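Local coordinates for putative sugar binding protein (Geobacillus stearothermophilus, PDB 6GT9), which binds glucose and galactose, probably as the sugar-sensing component of a three-component system tied to galactan utilization, at residues Ala30-Leu35 against Asp62-Gly67; Gly95-Glu100 against Ser162-His167; Ile195-Ala200 against Ser221-Ile226. One frame throughout, in Å; residues are numbered along the deposited sequence.

Interaction 1 of 3, residues Ala30-Leu35 against Asp62-Gly67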
loop_
_atom_site.group_PDB
_atom_site.type_symbol
_atom_site.label_atom_id
_atom_site.label_comp_id
_atom_site.label_asym_id
_atom_site.label_seq_id
_atom_site.Cartn_x
_atom_site.Cartn_y
_atom_site.Cartn_z
ATOM N N ALA A 30 -24.907 -11.005 -15.104
ATOM C CA ALA A 30 -23.503 -10.633 -15.160
ATOM C C ALA A 30 -22.681 -11.438 -14.166
ATOM O O ALA A 30 -23.197 -11.977 -13.185
ATOM C CB ALA A 30 -23.343 -9.136 -14.876
ATOM N N TYR A 31 -21.384 -11.522 -14.440
ATOM C CA TYR A 31 -20.445 -11.971 -13.423
ATOM C C TYR A 31 -20.394 -10.955 -12.287
ATOM O O TYR A 31 -20.475 -9.749 -12.514
ATOM C CB TYR A 31 -19.047 -12.149 -14.020
ATOM C CG TYR A 31 -18.930 -13.287 -15.024
ATOM C CD1 TYR A 31 -19.020 -14.606 -14.607
ATOM C CD2 TYR A 31 -18.703 -13.041 -16.373
ATOM C CE1 TYR A 31 -18.904 -15.652 -15.502
ATOM C CE2 TYR A 31 -18.584 -14.093 -17.284
ATOM C CZ TYR A 31 -18.683 -15.396 -16.833
ATOM O OH TYR A 31 -18.574 -16.465 -17.703
ATOM N N HIS A 32 -20.227 -11.442 -11.064
ATOM C CA HIS A 32 -20.105 -10.590 -9.883
ATOM C C HIS A 32 -18.713 -10.789 -9.295
ATOM O O HIS A 32 -18.396 -11.878 -8.802
ATOM C CB HIS A 32 -21.188 -10.920 -8.854
ATOM C CG HIS A 32 -22.591 -10.784 -9.374
ATOM N ND1 HIS A 32 -23.192 -9.563 -9.602
ATOM C CD2 HIS A 32 -23.516 -11.719 -9.695
ATOM C CE1 HIS A 32 -24.419 -9.752 -10.057
ATOM N NE2 HIS A 32 -24.641 -11.050 -10.117
ATOM N N PHE A 33 -17.882 -9.745 -9.363
ATOM C CA PHE A 33 -16.568 -9.707 -8.733
ATOM C C PHE A 33 -16.619 -8.753 -7.547
ATOM O O PHE A 33 -17.231 -7.684 -7.634
ATOM C CB PHE A 33 -15.467 -9.203 -9.683
ATOM C CG PHE A 33 -15.293 -10.016 -10.949
ATOM C CD1 PHE A 33 -15.882 -11.267 -11.099
ATOM C CD2 PHE A 33 -14.517 -9.512 -11.983
ATOM C CE1 PHE A 33 -15.708 -11.996 -12.274
ATOM C CE2 PHE A 33 -14.337 -10.233 -13.151
ATOM C CZ PHE A 33 -14.950 -11.475 -13.296
ATOM N N VAL A 34 -15.962 -9.122 -6.453
ATOM C CA VAL A 34 -15.881 -8.271 -5.272
ATOM C C VAL A 34 -14.442 -7.796 -5.121
ATOM O O VAL A 34 -13.506 -8.595 -5.220
ATOM C CB VAL A 34 -16.348 -9.002 -4.004
ATOM C CG1 VAL A 34 -16.195 -8.076 -2.778
ATOM C CG2 VAL A 34 -17.817 -9.464 -4.158
ATOM N N LEU A 35 -14.268 -6.501 -4.887
ATOM C CA LEU A 35 -12.970 -5.923 -4.549
ATOM C C LEU A 35 -13.056 -5.459 -3.104
ATOM O O LEU A 35 -13.937 -4.666 -2.763
ATOM C CB LEU A 35 -12.611 -4.760 -5.474
ATOM C CG LEU A 35 -11.392 -3.916 -5.077
ATOM C CD1 LEU A 35 -10.099 -4.731 -5.102
ATOM C CD2 LEU A 35 -11.280 -2.689 -5.975
ATOM N N ASP A 62 -20.130 -6.936 -13.029
ATOM C CA ASP A 62 -20.542 -6.154 -11.868
ATOM C C ASP A 62 -19.429 -6.213 -10.828
ATOM O O ASP A 62 -19.104 -7.286 -10.308
ATOM C CB ASP A 62 -21.863 -6.679 -11.295
ATOM C CG ASP A 62 -22.255 -5.997 -9.975
ATOM O OD1 ASP A 62 -22.196 -4.750 -9.885
ATOM O OD2 ASP A 62 -22.608 -6.716 -9.015
ATOM N N LEU A 63 -18.826 -5.071 -10.550
ATOM C CA LEU A 63 -17.771 -4.983 -9.554
ATOM C C LEU A 63 -18.331 -4.337 -8.293
ATOM O O LEU A 63 -18.753 -3.177 -8.325
ATOM C CB LEU A 63 -16.586 -4.187 -10.084
ATOM C CG LEU A 63 -15.484 -4.232 -9.039
ATOM C CD1 LEU A 63 -14.493 -5.317 -9.378
ATOM C CD2 LEU A 63 -14.838 -2.882 -8.930
ATOM N N GLU A 64 -18.363 -5.100 -7.203
ATOM C CA GLU A 64 -18.852 -4.630 -5.916
ATOM C C GLU A 64 -17.652 -4.274 -5.048
ATOM O O GLU A 64 -16.787 -5.125 -4.819
ATOM C CB GLU A 64 -19.689 -5.706 -5.234
ATOM C CG GLU A 64 -20.600 -6.512 -6.148
ATOM C CD GLU A 64 -21.373 -7.523 -5.322
ATOM O OE1 GLU A 64 -21.578 -7.192 -4.135
ATOM O OE2 GLU A 64 -21.757 -8.616 -5.814
ATOM N N TYR A 65 -17.601 -3.020 -4.579
ATOM C CA TYR A 65 -16.528 -2.511 -3.720
ATOM C C TYR A 65 -17.008 -2.584 -2.278
ATOM O O TYR A 65 -17.910 -1.833 -1.883
ATOM C CB TYR A 65 -16.175 -1.078 -4.109
ATOM C CG TYR A 65 -15.022 -0.416 -3.366
ATOM C CD1 TYR A 65 -13.703 -0.757 -3.638
ATOM C CD2 TYR A 65 -15.258 0.602 -2.442
ATOM C CE1 TYR A 65 -12.640 -0.120 -2.979
ATOM C CE2 TYR A 65 -14.216 1.241 -1.788
ATOM C CZ TYR A 65 -12.905 0.874 -2.060
ATOM O OH TYR A 65 -11.857 1.509 -1.416
ATOM N N ILE A 66 -16.439 -3.510 -1.499
ATOM C CA ILE A 66 -16.952 -3.817 -0.163
ATOM C C ILE A 66 -15.769 -3.983 0.774
ATOM O O ILE A 66 -14.927 -4.860 0.558
ATOM C CB ILE A 66 -17.809 -5.094 -0.133
ATOM C CG1 ILE A 66 -18.893 -5.064 -1.212
ATOM C CG2 ILE A 66 -18.430 -5.270 1.235
ATOM C CD1 ILE A 66 -19.578 -6.387 -1.409
ATOM N N GLY A 67 -15.722 -3.176 1.831
ATOM C CA GLY A 67 -14.589 -3.173 2.724
ATOM C C GLY A 67 -14.881 -2.545 4.072
ATOM O O GLY A 67 -15.924 -1.913 4.288
#
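His32 and Asp62 show how neighbouring strands can add a side-chain bond to their backbone pairing. Asp62 CG stands anti to its backbone N (chi1 173°), which puts CG at the edge of the imidazole; the carboxylate plane is almost perpendicular to the ring. His32 ND1 donates at 3.0 Å to Asp62 OD2, which lies close to the ring plane and accepts through its anti lone pair. Glu64, on the same face of the sheet, reaches His32 CB with OE2 at 3.9 Å; the two nearby carboxylates could favour a protonated imidazole. Beyond them, Val34 CG1 meets Ile66 CD1 at 4.0 Å as the two side chains cross obliquely. On the opposite face, Phe33 CB touches Leu63 CD1, and Leu35 CD2 comes against the edge of the Tyr65 ring, 3.9 Å from CD1. The hydroxyl of Tyr65 is held elsewhere, by Leu40 O. Five backbone hydrogen bonds alternate between the strands, from Asp62 N to Tyr31 O through to Ile66 N to Leu35 O. Helix 43-59 connects these two parallel strands in a beta-alpha-beta unit at one border of the six-stranded sheet of a periplasmic binding protein lobe.

Interaction 2 of 3, residues Gly95-Glu100 against Ser162-His167. With GAL (beta-D-galactopyranose), chain E.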
loop_
_atom_site.group_PDB
_atom_site.type_symbol
_atom_site.label_atom_id
_atom_site.label_comp_id
_atom_site.label_asym_id
_atom_site.label_seq_id
_atom_site.Cartn_x
_atom_site.Cartn_y
_atom_site.Cartn_z
ATOM N N GLY A 95 -3.709 -9.871 0.465
ATOM C CA GLY A 95 -3.389 -10.911 1.420
ATOM C C GLY A 95 -2.757 -10.217 2.603
ATOM O O GLY A 95 -1.535 -10.247 2.757
ATOM N N LEU A 96 -3.584 -9.559 3.427
ATOM C CA LEU A 96 -3.083 -8.511 4.318
ATOM C C LEU A 96 -2.080 -9.052 5.331
ATOM O O LEU A 96 -1.072 -8.394 5.630
ATOM C CB LEU A 96 -4.252 -7.831 5.023
ATOM C CG LEU A 96 -3.999 -6.453 5.624
ATOM C CD1 LEU A 96 -3.324 -5.537 4.596
ATOM C CD2 LEU A 96 -5.328 -5.872 6.076
ATOM N N THR A 97 -2.344 -10.233 5.889
ATOM C CA THR A 97 -1.398 -10.926 6.755
ATOM C C THR A 97 -1.240 -12.350 6.257
ATOM O O THR A 97 -2.096 -12.875 5.547
ATOM C CB THR A 97 -1.847 -10.965 8.216
ATOM O OG1 THR A 97 -3.087 -11.691 8.313
ATOM C CG2 THR A 97 -2.024 -9.560 8.761
ATOM N N GLU A 98 -0.139 -12.984 6.645
ATOM C CA GLU A 98 0.052 -14.371 6.256
ATOM C C GLU A 98 -0.680 -15.317 7.190
ATOM O O GLU A 98 -1.200 -16.350 6.745
ATOM C CB GLU A 98 1.542 -14.726 6.224
ATOM C CG GLU A 98 1.778 -16.098 5.605
ATOM C CD GLU A 98 3.140 -16.678 5.905
ATOM O OE1 GLU A 98 4.117 -16.245 5.257
ATOM O OE2 GLU A 98 3.225 -17.579 6.771
ATOM N N ALA A 99 -0.748 -14.964 8.478
ATOM C CA ALA A 99 -1.290 -15.873 9.482
ATOM C C ALA A 99 -2.804 -16.010 9.370
ATOM O O ALA A 99 -3.352 -17.104 9.548
ATOM C CB ALA A 99 -0.901 -15.387 10.883
ATOM N N GLU A 100 -3.479 -14.924 9.124
ATOM C CA GLU A 100 -4.893 -14.988 9.028
ATOM C C GLU A 100 -5.481 -15.134 7.636
ATOM O O GLU A 100 -6.499 -15.777 7.494
ATOM C CB GLU A 100 -5.519 -13.763 9.682
ATOM C CG GLU A 100 -5.326 -13.719 11.182
ATOM C CD GLU A 100 -4.308 -12.704 11.613
ATOM O OE1 GLU A 100 -3.384 -12.406 10.876
ATOM O OE2 GLU A 100 -4.470 -12.191 12.705
ATOM N N SER A 162 1.099 -0.355 9.695
ATOM C CA SER A 162 0.912 -1.270 10.816
ATOM C C SER A 162 2.095 -2.223 10.838
ATOM O O SER A 162 2.770 -2.412 9.826
ATOM C CB SER A 162 -0.410 -2.050 10.712
ATOM O OG SER A 162 -0.441 -2.881 9.567
ATOM N N LEU A 163 2.323 -2.837 11.999
ATOM C CA LEU A 163 3.418 -3.786 12.158
ATOM C C LEU A 163 3.055 -5.195 11.720
ATOM O O LEU A 163 3.948 -6.048 11.636
ATOM C CB LEU A 163 3.873 -3.829 13.616
ATOM C CG LEU A 163 4.428 -2.508 14.129
ATOM C CD1 LEU A 163 4.673 -2.573 15.631
ATOM C CD2 LEU A 163 5.697 -2.152 13.378
ATOM N N THR A 164 1.783 -5.456 11.437
ATOM C CA THR A 164 1.300 -6.783 11.071
ATOM C C THR A 164 1.024 -6.940 9.581
ATOM O O THR A 164 1.137 -8.049 9.057
ATOM C CB THR A 164 0.020 -7.107 11.853
ATOM O OG1 THR A 164 -1.012 -6.167 11.511
ATOM C CG2 THR A 164 0.273 -7.022 13.341
ATOM N N ALA A 165 0.653 -5.862 8.888
ATOM C CA ALA A 165 0.335 -5.966 7.466
ATOM C C ALA A 165 1.570 -6.312 6.646
ATOM O O ALA A 165 2.641 -5.714 6.803
ATOM C CB ALA A 165 -0.273 -4.670 6.943
ATOM N N ALA A 166 1.388 -7.258 5.727
ATOM C CA ALA A 166 2.508 -7.850 5.015
ATOM C C ALA A 166 3.226 -6.834 4.134
ATOM O O ALA A 166 4.457 -6.845 4.061
ATOM C CB ALA A 166 2.013 -9.044 4.188
ATOM N N HIS A 167 2.489 -5.955 3.442
ATOM C CA HIS A 167 3.163 -5.001 2.557
ATOM C C HIS A 167 3.940 -3.963 3.353
ATOM O O HIS A 167 5.015 -3.522 2.927
ATOM C CB HIS A 167 2.173 -4.317 1.604
ATOM C CG HIS A 167 1.060 -3.557 2.267
ATOM N ND1 HIS A 167 0.503 -3.921 3.476
ATOM C CD2 HIS A 167 0.328 -2.506 1.824
ATOM C CE1 HIS A 167 -0.497 -3.105 3.767
ATOM N NE2 HIS A 167 -0.627 -2.239 2.778
HETATM C C1 GAL E . -0.561 2.474 0.342
HETATM C C2 GAL E . -0.829 0.983 0.386
HETATM C C3 GAL E . -2.328 0.683 0.565
HETATM C C4 GAL E . -2.854 1.380 1.808
HETATM C C5 GAL E . -2.498 2.857 1.782
HETATM C C6 GAL E . -2.842 3.569 3.092
HETATM O O1 GAL E . 0.827 2.706 0.205
HETATM O O2 GAL E . -0.396 0.349 -0.826
HETATM O O3 GAL E . -2.513 -0.682 0.781
HETATM O O4 GAL E . -2.306 0.779 2.985
HETATM O O5 GAL E . -1.052 3.097 1.547
HETATM O O6 GAL E . -2.855 4.969 2.916
HETATM O O HOH W 1 1.646 -10.471 7.536
#
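Leu96 CD1 approaches the imidazole of His167 obliquely, 3.8 Å from CE1, and the sugar lies beyond the rim of that ring. GAL O3 and O2 sit at the edge, near the ring plane, and Ala165 CB also lies in plane at the rim, while Glu38, Gln94, Asp119 and Thr120 add further contacts around the side chain. NE2 faces the galactose. It donates to GAL O3 at 3.2 Å and, more weakly, to GAL O4 at 3.5 Å, so one N-H serves two adjacent hydroxyl oxygens.

Such a contact illustrates the two-lobed periplasmic binding protein fold: residues 95-100 follow a strand of the parallel sheet, residues 162-167 follow one of the mixed sheet, and the loops meet beside the sugar cleft, consistent with a closed, ligand-bound form. The direct backbone link is the hydrogen bond from Ala166 N to Leu96 O, 2.7 Å long and fairly straight at 162°. Ala165, at the N-cap of helix 166-179, places CB 3.9 Å from Leu96 CD1, and its N donates to Ser162 OG in an ST motif just before the helix. Away from the imidazole, Thr97 CG2 lies 3.5 Å from Thr164 O. A water bridges the same carbonyl to Glu98 N, donating to Thr164 O and accepting from the amide. Thr97 OG1 turns instead to Glu100, donating to OE1 at 2.7 Å from the anti side and tilted from the carboxylate plane.

Interaction 3 of 3, residues Ile195-Ala200 against Ser221-Ile226. With GAL (beta-D-galactopyranose), chain E; SO4 (sulfate ion), chain F.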
loop_
_atom_site.group_PDB
_atom_site.type_symbol
_atom_site.label_atom_id
_atom_site.label_comp_id
_atom_site.label_asym_id
_atom_site.label_seq_id
_atom_site.Cartn_x
_atom_site.Cartn_y
_atom_site.Cartn_z
ATOM N N ILE A 195 -2.867 3.943 9.057
ATOM C CA ILE A 195 -3.140 4.575 7.765
ATOM C C ILE A 195 -4.079 5.777 7.830
ATOM O O ILE A 195 -4.855 6.016 6.899
ATOM C CB ILE A 195 -3.647 3.540 6.734
ATOM C CG1 ILE A 195 -5.010 2.953 7.092
ATOM C CG2 ILE A 195 -2.627 2.418 6.542
ATOM C CD1 ILE A 195 -5.582 2.155 5.934
ATOM N N THR A 196 -3.974 6.591 8.880
ATOM C CA THR A 196 -4.685 7.859 8.899
ATOM C C THR A 196 -3.680 8.998 8.954
ATOM O O THR A 196 -2.571 8.836 9.465
ATOM C CB THR A 196 -5.660 7.970 10.085
ATOM O OG1 THR A 196 -4.939 8.212 11.295
ATOM C CG2 THR A 196 -6.494 6.677 10.229
ATOM N N ARG A 197 -4.073 10.153 8.408
ATOM C CA ARG A 197 -3.211 11.331 8.499
ATOM C C ARG A 197 -2.988 11.723 9.949
ATOM O O ARG A 197 -1.888 12.151 10.327
ATOM C CB ARG A 197 -3.824 12.514 7.749
ATOM C CG ARG A 197 -3.874 12.378 6.263
ATOM C CD ARG A 197 -4.568 13.584 5.684
ATOM N NE ARG A 197 -4.960 13.367 4.297
ATOM C CZ ARG A 197 -5.988 12.602 3.919
ATOM N NH1 ARG A 197 -6.722 11.960 4.821
ATOM N NH2 ARG A 197 -6.275 12.475 2.633
ATOM N N VAL A 198 -4.020 11.575 10.780
ATOM C CA VAL A 198 -3.965 12.154 12.117
ATOM C C VAL A 198 -3.060 11.340 13.029
ATOM O O VAL A 198 -2.307 11.906 13.833
ATOM C CB VAL A 198 -5.382 12.311 12.695
ATOM C CG1 VAL A 198 -5.327 12.564 14.194
ATOM C CG2 VAL A 198 -6.069 13.475 12.003
ATOM N N GLN A 199 -3.081 10.012 12.910
ATOM C CA GLN A 199 -2.163 9.241 13.739
ATOM C C GLN A 199 -0.728 9.356 13.235
ATOM O O GLN A 199 0.208 9.351 14.043
ATOM C CB GLN A 199 -2.597 7.783 13.817
ATOM C CG GLN A 199 -3.491 7.474 15.003
ATOM C CD GLN A 199 -3.665 5.987 15.220
ATOM O OE1 GLN A 199 -2.710 5.280 15.564
ATOM N NE2 GLN A 199 -4.877 5.499 15.008
ATOM N N ALA A 200 -0.530 9.473 11.921
ATOM C CA ALA A 200 0.821 9.713 11.414
ATOM C C ALA A 200 1.402 10.989 12.014
ATOM O O ALA A 200 2.539 10.998 12.501
ATOM C CB ALA A 200 0.814 9.778 9.884
ATOM N N SER A 221 3.222 4.120 3.901
ATOM C CA SER A 221 1.892 4.043 3.318
ATOM C C SER A 221 1.465 5.448 2.916
ATOM O O SER A 221 2.138 6.434 3.225
ATOM C CB SER A 221 0.897 3.375 4.279
ATOM O OG SER A 221 0.625 4.179 5.417
ATOM N N ALA A 222 0.317 5.538 2.235
ATOM C CA ALA A 222 0.049 6.686 1.369
ATOM C C ALA A 222 -0.124 8.007 2.112
ATOM O O ALA A 222 0.087 9.065 1.507
ATOM C CB ALA A 222 -1.191 6.426 0.519
ATOM N N LEU A 223 -0.504 7.984 3.390
ATOM C CA LEU A 223 -0.775 9.206 4.142
ATOM C C LEU A 223 0.298 9.525 5.178
ATOM O O LEU A 223 0.216 10.568 5.841
ATOM C CB LEU A 223 -2.149 9.098 4.825
ATOM C CG LEU A 223 -3.291 8.822 3.844
ATOM C CD1 LEU A 223 -4.595 8.475 4.567
ATOM C CD2 LEU A 223 -3.491 10.002 2.897
ATOM N N ASP A 224 1.298 8.659 5.336
ATOM C CA ASP A 224 2.262 8.824 6.417
ATOM C C ASP A 224 3.089 10.092 6.245
ATOM O O ASP A 224 3.218 10.894 7.182
ATOM C CB ASP A 224 3.168 7.600 6.484
ATOM C CG ASP A 224 2.423 6.359 6.865
ATOM O OD1 ASP A 224 1.451 6.474 7.637
ATOM O OD2 ASP A 224 2.819 5.266 6.412
ATOM N N ALA A 225 3.683 10.279 5.064
ATOM C CA ALA A 225 4.555 11.438 4.868
ATOM C C ALA A 225 3.758 12.735 4.894
ATOM O O ALA A 225 4.296 13.796 5.238
ATOM C CB ALA A 225 5.321 11.297 3.556
ATOM N N ILE A 226 2.473 12.667 4.554
ATOM C CA ILE A 226 1.605 13.825 4.716
ATOM C C ILE A 226 1.464 14.178 6.189
ATOM O O ILE A 226 1.552 15.353 6.571
ATOM C CB ILE A 226 0.243 13.553 4.057
ATOM C CG1 ILE A 226 0.402 13.509 2.538
ATOM C CG2 ILE A 226 -0.792 14.607 4.491
ATOM C CD1 ILE A 226 -0.762 12.823 1.834
HETATM C C1 GAL E . -0.561 2.474 0.342
HETATM C C2 GAL E . -0.829 0.983 0.386
HETATM C C3 GAL E . -2.328 0.683 0.565
HETATM C C4 GAL E . -2.854 1.380 1.808
HETATM C C5 GAL E . -2.498 2.857 1.782
HETATM C C6 GAL E . -2.842 3.569 3.092
HETATM O O1 GAL E . 0.827 2.706 0.205
HETATM O O2 GAL E . -0.396 0.349 -0.826
HETATM O O3 GAL E . -2.513 -0.682 0.781
HETATM O O4 GAL E . -2.306 0.779 2.985
HETATM O O5 GAL E . -1.052 3.097 1.547
HETATM O O6 GAL E . -2.855 4.969 2.916
HETATM S S SO4 F . -7.378 11.141 8.405
HETATM O O1 SO4 F . -8.730 10.595 8.594
HETATM O O2 SO4 F . -6.631 10.316 7.440
HETATM O O3 SO4 F . -6.679 11.154 9.688
HETATM O O4 SO4 F . -7.425 12.491 7.853
HETATM O O HOH W 2 -1.201 7.322 7.364
#
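Leu223 lays its CD2 methyl over the centre of the Arg197 guanidinium, 3.7 Å from CZ. Its CG stands anti to the carbonyl carbon (chi1 -57°), and the other methyl, CD1, comes within 3.4 Å of Ile195 O. The arginine chain is extended from CG to NE, with CG beside the backbone N (chi1 -69°), and runs side by side with Ile226, whose CG2 is 4.1 Å from Arg197 CD. NH2 forms a salt bridge with Asp43 and NE one with Glu251, while a sulfate, probably from the crystallisation liquor, lies at the edge of the guanidinium, bonded to NH1. Arg197 N also donates to sulfate O2 at 2.7 Å, where Thr196 OG1 caps helix 197-210 by accepting from Gln199 N. Ile195 presents CG2 to GAL C6 and Ser221 OG. Ser221 OG donates to Asp224 OD2 at 2.6 Å, from above the carboxylate plane, and Ala222 N donates to the sugar ring oxygen O5 at 2.9 Å. A water donates to Asp224 OD1 and, weakly, to Thr196 O. The two segments follow strands 185-192 and 216-219, which flank strand 154-160 in the mixed sheet, and lead into helices 197-210 and 224-235, with helix 250-258 packed against Ile226.

Along the chain the three contacts come in series, and together they sample both lobes and the cleft between them. Interaction 1 lies within the parallel sheet of the first lobe; interaction 3, in the second, joins the starts of helices 197-210 and 224-235 and the turns that lead into them. Their centres are 28 Å apart. Interaction 2 spans the lobes, its centre 23 Å from that of interaction 1 and 18 Å from that of interaction 3. No two touch directly, but interactions 2 and 3 both reach the galactose through second-lobe residues, while the first lobe contributes through residues such as Glu38 and Asn42. Interaction 1 stays within the framework, with Tyr65 packed on the sugar-binding Trp45.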